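Local structure of trehalose synthase regulatory protein (Candida albicans, 5HUS) at residues Q196-R206 / I255-V263. The protein is probably a regulatory subunit of the trehalose synthase complex, with a C-terminal domain related to the trehalose-phosphatases of the HAD clan. Sequence-based numbering, arbitrary orientation.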
loop_
_atom_site.group_PDB
_atom_site.type_symbol
_atom_site.label_atom_id
_atom_site.label_comp_id
_atom_site.label_asym_id
_atom_site.label_seq_id
_atom_site.Cartn_x
_atom_site.Cartn_y
_atom_site.Cartn_z
ATOM N N GLN A 196 -10.848 5.971 -2.553
ATOM C CA GLN A 196 -10.548 5.198 -1.351
ATOM C C GLN A 196 -10.733 6.000 -0.071
ATOM O O GLN A 196 -10.828 7.238 -0.092
ATOM C CB GLN A 196 -9.109 4.633 -1.400
ATOM C CG GLN A 196 -8.052 5.677 -1.243
ATOM C CD GLN A 196 -6.657 5.082 -1.070
ATOM O OE1 GLN A 196 -5.780 5.680 -0.452
ATOM N NE2 GLN A 196 -6.451 3.910 -1.629
ATOM N N LYS A 197 -10.787 5.264 1.035
ATOM C CA LYS A 197 -10.827 5.846 2.367
ATOM C C LYS A 197 -9.545 6.612 2.666
ATOM O O LYS A 197 -8.440 6.135 2.393
ATOM C CB LYS A 197 -11.035 4.756 3.421
ATOM C CG LYS A 197 -12.418 4.725 4.041
ATOM C CD LYS A 197 -12.686 5.991 4.838
ATOM C CE LYS A 197 -13.185 5.691 6.242
ATOM N NZ LYS A 197 -14.064 6.776 6.759
ATOM N N ASP A 198 -9.693 7.798 3.247
ATOM C CA ASP A 198 -8.545 8.634 3.598
ATOM C C ASP A 198 -7.538 7.917 4.489
ATOM O O ASP A 198 -7.912 7.304 5.490
ATOM C CB ASP A 198 -9.008 9.912 4.310
ATOM C CG ASP A 198 -9.746 10.853 3.393
ATOM O OD1 ASP A 198 -9.851 10.556 2.181
ATOM O OD2 ASP A 198 -10.208 11.902 3.882
ATOM N N GLN A 199 -6.262 8.014 4.110
ATOM C CA GLN A 199 -5.145 7.476 4.881
ATOM C C GLN A 199 -5.295 5.996 5.246
ATOM O O GLN A 199 -4.769 5.549 6.258
ATOM C CB GLN A 199 -4.934 8.311 6.155
ATOM C CG GLN A 199 -4.414 9.720 5.877
ATOM C CD GLN A 199 -4.131 10.521 7.142
ATOM O OE1 GLN A 199 -4.775 10.334 8.173
ATOM N NE2 GLN A 199 -3.159 11.421 7.060
ATOM N N ILE A 200 -5.984 5.222 4.416
ATOM C CA ILE A 200 -6.221 3.830 4.787
ATOM C C ILE A 200 -4.904 3.026 4.752
ATOM O O ILE A 200 -4.718 2.113 5.560
ATOM C CB ILE A 200 -7.322 3.177 3.888
ATOM C CG1 ILE A 200 -7.767 1.829 4.465
ATOM C CG2 ILE A 200 -6.866 3.044 2.442
ATOM C CD1 ILE A 200 -8.309 1.914 5.874
ATOM N N SER A 201 -3.969 3.394 3.878
ATOM C CA SER A 201 -2.678 2.694 3.840
ATOM C C SER A 201 -1.873 2.999 5.099
ATOM O O SER A 201 -1.197 2.129 5.647
ATOM C CB SER A 201 -1.876 3.066 2.585
ATOM O OG SER A 201 -1.516 4.435 2.589
ATOM N N LEU A 202 -1.960 4.241 5.565
ATOM C CA LEU A 202 -1.279 4.634 6.799
ATOM C C LEU A 202 -1.847 3.875 7.986
ATOM O O LEU A 202 -1.106 3.402 8.844
ATOM C CB LEU A 202 -1.403 6.143 7.039
ATOM C CG LEU A 202 -0.449 7.102 6.318
ATOM C CD1 LEU A 202 -0.592 7.041 4.817
ATOM C CD2 LEU A 202 -0.688 8.524 6.814
ATOM N N LYS A 203 -3.169 3.756 8.033
ATOM C CA LYS A 203 -3.823 3.059 9.134
ATOM C C LYS A 203 -3.484 1.569 9.129
ATOM O O LYS A 203 -3.339 0.963 10.192
ATOM C CB LYS A 203 -5.338 3.273 9.077
ATOM C CG LYS A 203 -5.724 4.732 9.289
ATOM C CD LYS A 203 -7.226 4.929 9.401
ATOM C CE LYS A 203 -7.556 6.395 9.632
ATOM N NZ LYS A 203 -9.030 6.627 9.780
ATOM N N ALA A 204 -3.342 0.984 7.941
ATOM C CA ALA A 204 -2.967 -0.423 7.846
ATOM C C ALA A 204 -1.531 -0.649 8.308
ATOM O O ALA A 204 -1.245 -1.616 9.007
ATOM C CB ALA A 204 -3.153 -0.937 6.419
ATOM N N ILE A 205 -0.631 0.243 7.911
ATOM C CA ILE A 205 0.756 0.140 8.333
ATOM C C ILE A 205 0.830 0.257 9.854
ATOM O O ILE A 205 1.502 -0.529 10.516
ATOM C CB ILE A 205 1.638 1.213 7.661
ATOM C CG1 ILE A 205 1.790 0.889 6.167
ATOM C CG2 ILE A 205 3.023 1.278 8.350
ATOM C CD1 ILE A 205 2.481 1.965 5.358
ATOM N N ARG A 206 0.090 1.213 10.408
ATOM C CA ARG A 206 0.056 1.398 11.854
ATOM C C ARG A 206 -0.485 0.156 12.554
ATOM O O ARG A 206 0.024 -0.239 13.596
ATOM C CB ARG A 206 -0.788 2.621 12.223
ATOM C CG ARG A 206 -0.962 2.803 13.727
ATOM C CD ARG A 206 -1.743 4.072 14.053
ATOM N NE ARG A 206 -3.126 4.018 13.594
ATOM C CZ ARG A 206 -3.997 5.014 13.729
ATOM N NH1 ARG A 206 -3.628 6.145 14.317
ATOM N NH2 ARG A 206 -5.238 4.878 13.276
ATOM N N ILE A 255 0.289 8.303 -2.913
ATOM C CA ILE A 255 0.019 7.392 -1.812
ATOM C C ILE A 255 1.324 6.860 -1.226
ATOM O O ILE A 255 1.461 6.763 -0.008
ATOM C CB ILE A 255 -0.889 6.234 -2.263
ATOM C CG1 ILE A 255 -2.320 6.754 -2.428
ATOM C CG2 ILE A 255 -0.847 5.086 -1.264
ATOM C CD1 ILE A 255 -3.353 5.677 -2.650
ATOM N N ASP A 256 2.283 6.530 -2.089
ATOM C CA ASP A 256 3.614 6.163 -1.623
ATOM C C ASP A 256 4.203 7.277 -0.770
ATOM O O ASP A 256 4.806 7.023 0.274
ATOM C CB ASP A 256 4.546 5.868 -2.799
ATOM C CG ASP A 256 4.280 4.519 -3.427
ATOM O OD1 ASP A 256 4.173 3.533 -2.675
ATOM O OD2 ASP A 256 4.172 4.452 -4.670
ATOM N N GLU A 257 4.014 8.513 -1.219
ATOM C CA GLU A 257 4.598 9.664 -0.549
ATOM C C GLU A 257 4.071 9.809 0.868
ATOM O O GLU A 257 4.842 10.099 1.780
ATOM C CB GLU A 257 4.339 10.944 -1.342
ATOM C CG GLU A 257 5.198 11.051 -2.592
ATOM C CD GLU A 257 6.672 10.847 -2.300
ATOM O OE1 GLU A 257 7.163 11.411 -1.296
ATOM O OE2 GLU A 257 7.338 10.118 -3.070
ATOM N N ALA A 258 2.767 9.594 1.047
ATOM C CA ALA A 258 2.174 9.640 2.377
ATOM C C ALA A 258 2.779 8.553 3.254
ATOM O O ALA A 258 3.043 8.777 4.434
ATOM C CB ALA A 258 0.666 9.497 2.310
ATOM N N ASN A 259 2.997 7.375 2.675
ATOM C CA ASN A 259 3.631 6.288 3.414
ATOM C C ASN A 259 5.089 6.590 3.765
ATOM O O ASN A 259 5.533 6.274 4.868
ATOM C CB ASN A 259 3.531 4.979 2.626
ATOM C CG ASN A 259 2.100 4.482 2.503
ATOM O OD1 ASN A 259 1.242 4.831 3.313
ATOM N ND2 ASN A 259 1.834 3.663 1.488
ATOM N N TYR A 260 5.840 7.188 2.838
ATOM C CA TYR A 260 7.238 7.536 3.128
ATOM C C TYR A 260 7.304 8.511 4.294
ATOM O O TYR A 260 8.077 8.332 5.231
ATOM C CB TYR A 260 7.943 8.163 1.917
ATOM C CG TYR A 260 8.113 7.249 0.734
ATOM C CD1 TYR A 260 8.526 5.932 0.891
ATOM C CD2 TYR A 260 7.850 7.705 -0.549
ATOM C CE1 TYR A 260 8.680 5.098 -0.210
ATOM C CE2 TYR A 260 7.992 6.884 -1.645
ATOM C CZ TYR A 260 8.401 5.585 -1.473
ATOM O OH TYR A 260 8.531 4.781 -2.577
ATOM N N GLU A 261 6.492 9.554 4.220
ATOM C CA GLU A 261 6.480 10.564 5.272
ATOM C C GLU A 261 6.103 9.960 6.623
ATOM O O GLU A 261 6.691 10.309 7.651
ATOM C CB GLU A 261 5.528 11.698 4.896
ATOM C CG GLU A 261 6.009 12.519 3.710
ATOM C CD GLU A 261 5.001 13.567 3.274
ATOM O OE1 GLU A 261 4.069 13.850 4.047
ATOM O OE2 GLU A 261 5.142 14.104 2.154
ATOM N N TYR A 262 5.142 9.038 6.622
ATOM C CA TYR A 262 4.730 8.381 7.862
ATOM C C TYR A 262 5.836 7.502 8.444
ATOM O O TYR A 262 6.139 7.581 9.637
ATOM C CB TYR A 262 3.461 7.542 7.643
ATOM C CG TYR A 262 3.047 6.755 8.873
ATOM C CD1 TYR A 262 2.885 7.384 10.104
ATOM C CD2 TYR A 262 2.825 5.386 8.808
ATOM C CE1 TYR A 262 2.516 6.668 11.234
ATOM C CE2 TYR A 262 2.451 4.662 9.928
ATOM C CZ TYR A 262 2.300 5.308 11.142
ATOM O OH TYR A 262 1.925 4.595 12.259
ATOM N N VAL A 263 6.440 6.659 7.607
ATOM C CA VAL A 263 7.495 5.779 8.081
ATOM C C VAL A 263 8.711 6.597 8.515
ATOM O O VAL A 263 9.354 6.263 9.505
ATOM C CB VAL A 263 7.886 4.740 7.008
ATOM C CG1 VAL A 263 9.107 3.950 7.441
ATOM C CG2 VAL A 263 6.706 3.808 6.767
#
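Ser201 and Asn259 make the one hydrogen bond between helices 200-206 and 255-263: Ser201 OG donates to Asn259 OD1 at 2.9 Å. The hydroxyl lies in the carbonyl plane on a lone pair, with a C=O...O angle of 118°. The Ser201 chi1 torsion swings OG between its own backbone N and carbonyl carbon, on the side facing Asn259.

Apolar groups close in around this buried amide. Leu202 CD1 reaches 3.2 Å from Asn259 OD1 and also packs on Ala258 CB, at 3.7 Å. Ile205 puts CD1 against the Asn259 amide and CG2 at the edge of the Tyr262 ring, 3.8 Å from CE2. With its ring anti to the backbone N (chi1 176°), Tyr262 reaches along helix 200-206 until OH sits 3.4 Å from Arg206 CB. The guanidinium turns away to Asp235 and Gln230, its plane nearly perpendicular to the ring.

At the other end, the Ile255 CD1 methyl comes from the opposite direction and lies against the Gln196 amide, nearest OE1 at 3.3 Å; that amide's stronger polar partner is Asn98.

The helices, 38° from parallel on one side of the central HAD-type sheet, thus combine apolar packing with one buried polar link: the Ser201 hydroxyl satisfies Asn259 OD1 among the methyls of Leu202 and Ile205.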